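Local coordinates for protein GH62 arabinofuranosidase (Podospora anserina, PDB 4N4B) that probably removes terminal alpha-L-arabinofuranosyl groups from xylan by hydrolysis, as a secreted, calcium-binding beta-propeller enzyme of glycoside hydrolase family 62, at residues 48-60 and 284-296. Numbering follows the deposited sequence. Where two conformers were deposited one is given.
With CA (calcium ion), chain B; TRS (2-amino-2-hydroxymethyl-propane-1,3-diol), chain D.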
# COMPACT_ATOMS: atom_id res chain seq x y z
N LYS A 48 -10.26 -0.18 2.51
CA LYS A 48 -8.95 -0.33 3.17
C LYS A 48 -7.84 -0.34 2.14
O LYS A 48 -8.00 -0.66 0.97
CB LYS A 48 -8.85 -1.65 3.94
CG LYS A 48 -9.81 -1.76 5.11
CD LYS A 48 -9.54 -3.00 5.87
CE LYS A 48 -8.33 -2.89 6.72
NZ LYS A 48 -8.01 -4.19 7.34
N ASP A 49 -6.64 -0.11 2.61
CA ASP A 49 -5.37 -0.48 1.96
C ASP A 49 -5.24 0.06 0.50
O ASP A 49 -4.91 -0.71 -0.42
CB ASP A 49 -5.24 -2.01 1.88
CG ASP A 49 -5.62 -2.77 3.15
OD1 ASP A 49 -5.30 -2.24 4.22
OD2 ASP A 49 -6.21 -3.88 3.01
N PRO A 50 -5.48 1.34 0.32
CA PRO A 50 -5.54 1.83 -1.10
C PRO A 50 -4.22 1.87 -1.82
O PRO A 50 -3.15 2.05 -1.24
CB PRO A 50 -6.08 3.22 -0.94
CG PRO A 50 -5.61 3.65 0.43
CD PRO A 50 -5.84 2.42 1.26
N THR A 51 -4.35 1.67 -3.13
CA THR A 51 -3.27 2.08 -4.11
C THR A 51 -3.90 3.13 -4.95
O THR A 51 -5.06 3.08 -5.34
CB THR A 51 -2.85 0.84 -4.90
OG1 THR A 51 -1.78 1.21 -5.83
CG2 THR A 51 -3.88 0.19 -5.72
N ILE A 52 -3.10 4.18 -5.26
CA ILE A 52 -3.66 5.36 -5.97
C ILE A 52 -2.62 5.96 -6.89
O ILE A 52 -1.49 6.26 -6.52
CB ILE A 52 -4.16 6.39 -4.92
CG1 ILE A 52 -4.69 7.61 -5.64
CG2 ILE A 52 -3.12 6.71 -3.88
CD1 ILE A 52 -5.51 8.51 -4.76
N ILE A 53 -3.11 6.28 -8.07
CA ILE A 53 -2.36 7.01 -9.12
C ILE A 53 -3.25 8.08 -9.66
O ILE A 53 -4.42 8.11 -9.52
CB ILE A 53 -1.77 6.07 -10.20
CG1 ILE A 53 -2.86 5.48 -10.99
CG2 ILE A 53 -0.84 5.05 -9.64
CD1 ILE A 53 -2.40 4.69 -12.21
N LEU A 54 -2.55 9.06 -10.26
CA LEU A 54 -3.15 10.28 -10.82
C LEU A 54 -2.66 10.42 -12.25
O LEU A 54 -1.49 10.42 -12.50
CB LEU A 54 -2.79 11.50 -9.98
CG LEU A 54 -3.31 12.86 -10.43
CD1 LEU A 54 -4.78 12.87 -10.53
CD2 LEU A 54 -2.84 13.95 -9.48
N ILE A 55 -3.60 10.46 -13.16
CA ILE A 55 -3.28 10.57 -14.64
C ILE A 55 -4.09 11.80 -15.14
O ILE A 55 -5.29 11.77 -15.23
CB ILE A 55 -3.70 9.36 -15.39
CG1 ILE A 55 -3.04 8.07 -14.79
CG2 ILE A 55 -3.35 9.51 -16.88
CD1 ILE A 55 -3.52 6.79 -15.42
N ASN A 56 -3.35 12.85 -15.40
CA ASN A 56 -3.91 14.08 -15.97
C ASN A 56 -5.21 14.55 -15.28
O ASN A 56 -6.25 14.77 -15.94
CB ASN A 56 -4.05 13.89 -17.49
CG ASN A 56 -2.68 13.79 -18.17
OD1 ASN A 56 -1.71 14.38 -17.70
ND2 ASN A 56 -2.57 12.96 -19.15
N GLY A 57 -5.17 14.61 -13.97
CA GLY A 57 -6.31 15.10 -13.21
C GLY A 57 -7.30 14.04 -12.73
O GLY A 57 -8.13 14.34 -11.85
N THR A 58 -7.16 12.82 -13.23
CA THR A 58 -8.05 11.76 -12.86
C THR A 58 -7.22 10.78 -11.88
O THR A 58 -6.27 10.18 -12.23
CB THR A 58 -8.59 10.92 -14.00
OG1 THR A 58 -9.41 11.83 -14.80
CG2 THR A 58 -9.47 9.81 -13.56
N HIS A 59 -7.83 10.61 -10.68
CA HIS A 59 -7.31 9.60 -9.73
C HIS A 59 -7.96 8.27 -9.99
O HIS A 59 -9.14 8.15 -10.25
CB HIS A 59 -7.71 9.98 -8.29
CG HIS A 59 -7.09 11.25 -7.81
ND1 HIS A 59 -7.73 12.48 -7.99
CD2 HIS A 59 -5.91 11.58 -7.14
CE1 HIS A 59 -7.00 13.45 -7.45
NE2 HIS A 59 -5.90 12.94 -6.93
N HIS A 60 -7.15 7.22 -9.92
CA HIS A 60 -7.56 5.85 -10.01
C HIS A 60 -7.14 5.15 -8.71
O HIS A 60 -5.96 5.18 -8.36
CB HIS A 60 -6.79 5.15 -11.21
CG HIS A 60 -7.22 5.72 -12.54
ND1 HIS A 60 -6.61 6.77 -13.19
CD2 HIS A 60 -8.23 5.30 -13.26
CE1 HIS A 60 -7.27 6.95 -14.35
NE2 HIS A 60 -8.27 6.08 -14.39
N SER A 284 -3.03 4.49 9.06
CA SER A 284 -2.79 3.10 8.68
C SER A 284 -2.77 2.94 7.14
O SER A 284 -3.04 3.84 6.43
CB SER A 284 -3.86 2.22 9.39
OG SER A 284 -3.75 0.86 9.16
N HIS A 285 -2.49 1.71 6.72
CA HIS A 285 -2.22 1.26 5.36
C HIS A 285 -2.69 2.23 4.28
O HIS A 285 -3.82 2.38 4.05
CB HIS A 285 -2.88 -0.12 5.13
CG HIS A 285 -2.31 -0.91 3.98
ND1 HIS A 285 -2.19 -2.27 3.98
CD2 HIS A 285 -1.90 -0.50 2.76
CE1 HIS A 285 -1.67 -2.66 2.84
NE2 HIS A 285 -1.47 -1.60 2.08
N GLY A 286 -1.73 2.79 3.57
CA GLY A 286 -2.00 3.73 2.50
C GLY A 286 -0.93 3.74 1.41
O GLY A 286 -0.13 2.89 1.33
N GLU A 287 -0.97 4.79 0.61
CA GLU A 287 -0.04 4.94 -0.52
C GLU A 287 0.09 6.40 -0.87
O GLU A 287 -0.87 7.15 -0.80
CB GLU A 287 -0.47 4.16 -1.75
CG GLU A 287 0.32 2.88 -2.07
CD GLU A 287 0.03 2.26 -3.43
OE1 GLU A 287 -0.10 3.08 -4.42
OE2 GLU A 287 -0.14 1.03 -3.51
N ILE A 288 1.31 6.80 -1.32
CA ILE A 288 1.53 8.13 -1.89
C ILE A 288 0.88 8.25 -3.28
O ILE A 288 1.01 7.32 -4.11
CB ILE A 288 3.04 8.41 -1.92
CG1 ILE A 288 3.65 8.45 -0.52
CG2 ILE A 288 3.34 9.72 -2.74
CD1 ILE A 288 5.16 8.73 -0.44
N ILE A 289 0.25 9.36 -3.53
CA ILE A 289 -0.32 9.55 -4.83
C ILE A 289 0.80 9.67 -5.87
O ILE A 289 1.57 10.53 -5.83
CB ILE A 289 -1.22 10.78 -4.88
CG1 ILE A 289 -2.38 10.68 -3.88
CG2 ILE A 289 -1.81 10.89 -6.27
CD1 ILE A 289 -3.33 11.85 -3.95
N ARG A 290 0.85 8.74 -6.79
CA ARG A 290 1.82 8.79 -7.85
C ARG A 290 1.21 9.45 -9.07
O ARG A 290 0.24 9.08 -9.58
CB ARG A 290 2.32 7.37 -8.19
CG ARG A 290 3.33 6.82 -7.19
CD ARG A 290 3.51 5.33 -7.38
NE ARG A 290 2.38 4.48 -6.97
CZ ARG A 290 1.81 3.56 -7.71
NH1 ARG A 290 2.16 3.34 -8.95
NH2 ARG A 290 0.82 2.87 -7.23
N ASP A 291 1.89 10.48 -9.49
CA ASP A 291 1.53 11.17 -10.71
C ASP A 291 2.70 11.04 -11.70
O ASP A 291 3.54 10.21 -11.56
CB ASP A 291 1.07 12.57 -10.42
CG ASP A 291 2.09 13.40 -9.65
OD1 ASP A 291 3.27 13.10 -9.71
OD2 ASP A 291 1.68 14.31 -8.91
N GLY A 292 2.66 11.78 -12.76
CA GLY A 292 3.69 11.64 -13.73
C GLY A 292 3.79 10.28 -14.32
O GLY A 292 2.85 9.69 -14.78
N THR A 293 5.02 9.82 -14.35
CA THR A 293 4.98 8.23 -14.66
C THR A 293 4.45 7.35 -13.46
O THR A 293 4.40 7.74 -12.30
CB THR A 293 6.43 7.89 -15.05
OG1 THR A 293 6.73 8.42 -16.35
CG2 THR A 293 6.61 6.40 -15.07
N VAL A 294 3.63 6.49 -13.94
CA VAL A 294 2.92 5.62 -13.05
C VAL A 294 3.37 4.20 -13.34
O VAL A 294 2.66 3.33 -13.26
CB VAL A 294 1.43 5.86 -13.11
CG1 VAL A 294 1.06 7.20 -12.49
CG2 VAL A 294 0.92 5.78 -14.52
N ASP A 295 4.63 4.07 -13.72
CA ASP A 295 5.22 2.81 -14.11
C ASP A 295 5.94 2.06 -12.97
O ASP A 295 5.87 2.42 -11.83
CB ASP A 295 6.12 3.00 -15.36
CG ASP A 295 7.45 3.66 -15.06
OD1 ASP A 295 7.83 3.93 -13.92
OD2 ASP A 295 8.13 3.95 -16.02
N GLU A 296 6.58 0.97 -13.36
CA GLU A 296 7.21 0.06 -12.44
C GLU A 296 8.36 0.60 -11.62
O GLU A 296 8.80 -0.11 -10.78
CB GLU A 296 7.62 -1.25 -13.17
CG GLU A 296 8.83 -1.16 -14.09
CD GLU A 296 8.60 -0.54 -15.46
OE1 GLU A 296 7.52 -0.21 -15.82
OE2 GLU A 296 9.60 -0.49 -16.16
CA CA B . -0.55 -1.44 0.07
C TRS D . -4.20 -6.07 5.72
C1 TRS D . -5.57 -6.44 5.18
C2 TRS D . -3.51 -4.85 5.06
C3 TRS D . -3.25 -7.31 5.70
N TRS D . -4.26 -5.65 7.19
O1 TRS D . -6.53 -5.27 5.26
O2 TRS D . -2.33 -4.39 5.77
O3 TRS D . -3.09 -7.60 4.32
O HOH W 1 -2.52 -2.03 -0.74
O HOH W 2 -1.25 0.64 -0.03
O HOH W 3 0.20 10.18 -14.69
O HOH W 4 0.07 -1.21 -1.96
O HOH W 5 1.14 -0.61 0.97
O HOH W 6 0.06 -3.32 0.22
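D49 lays its CB over the centre of one face of the H285 imidazole, a CH-pi contact 3.6 Å from CB to the ring centroid. The H285 side chain, with CG anti to the backbone N (chi1 -160°), presents NE2 to the calcium at 2.2 Å, while ND1 donates at the ring edge to TRS O2. TRS, probably from the crystallisation liquor, accepts from K48 NZ and donates to D49 OD2 through its O1; S64 also binds OD2. Five waters complete the observed calcium shell; one spans P50 O and G286 O, another donates to E287 OE2. The E287 and T51 side chains lie side by side, pointing the same way; T51 OG1 lies 2.8 Å from E287 OE2, a weak contact, and is hydrogen-bonded to the backbone N of V107. R290 NH2 donates to E287 OE1 at 3.0 Å in a nearly straight hydrogen bond (171°) that is part of a salt bridge, and I52 N donates weakly to the same oxygen. A glutamine here would probably leave R290 without its charged mate and weaken the grip on the calcium-bound water. R290, bent at chi3 (-71°), turns one guanidinium face to I53 CG2; its NH2 also reaches V107 O. Farther along, L54 N donates to R290 O (2.9 Å), and I289 packs its CG1 on I52 CD1 and its CG2 on L54 CB, while V294 CG1 meets I53 CB at 3.8 Å. The contact thus joins two propeller blades near the central calcium: strand 46-55 edges the sheet continued by 58-67, strand 286-288 edges the one continued by 306-311, and strand 103-110 adjoins E287.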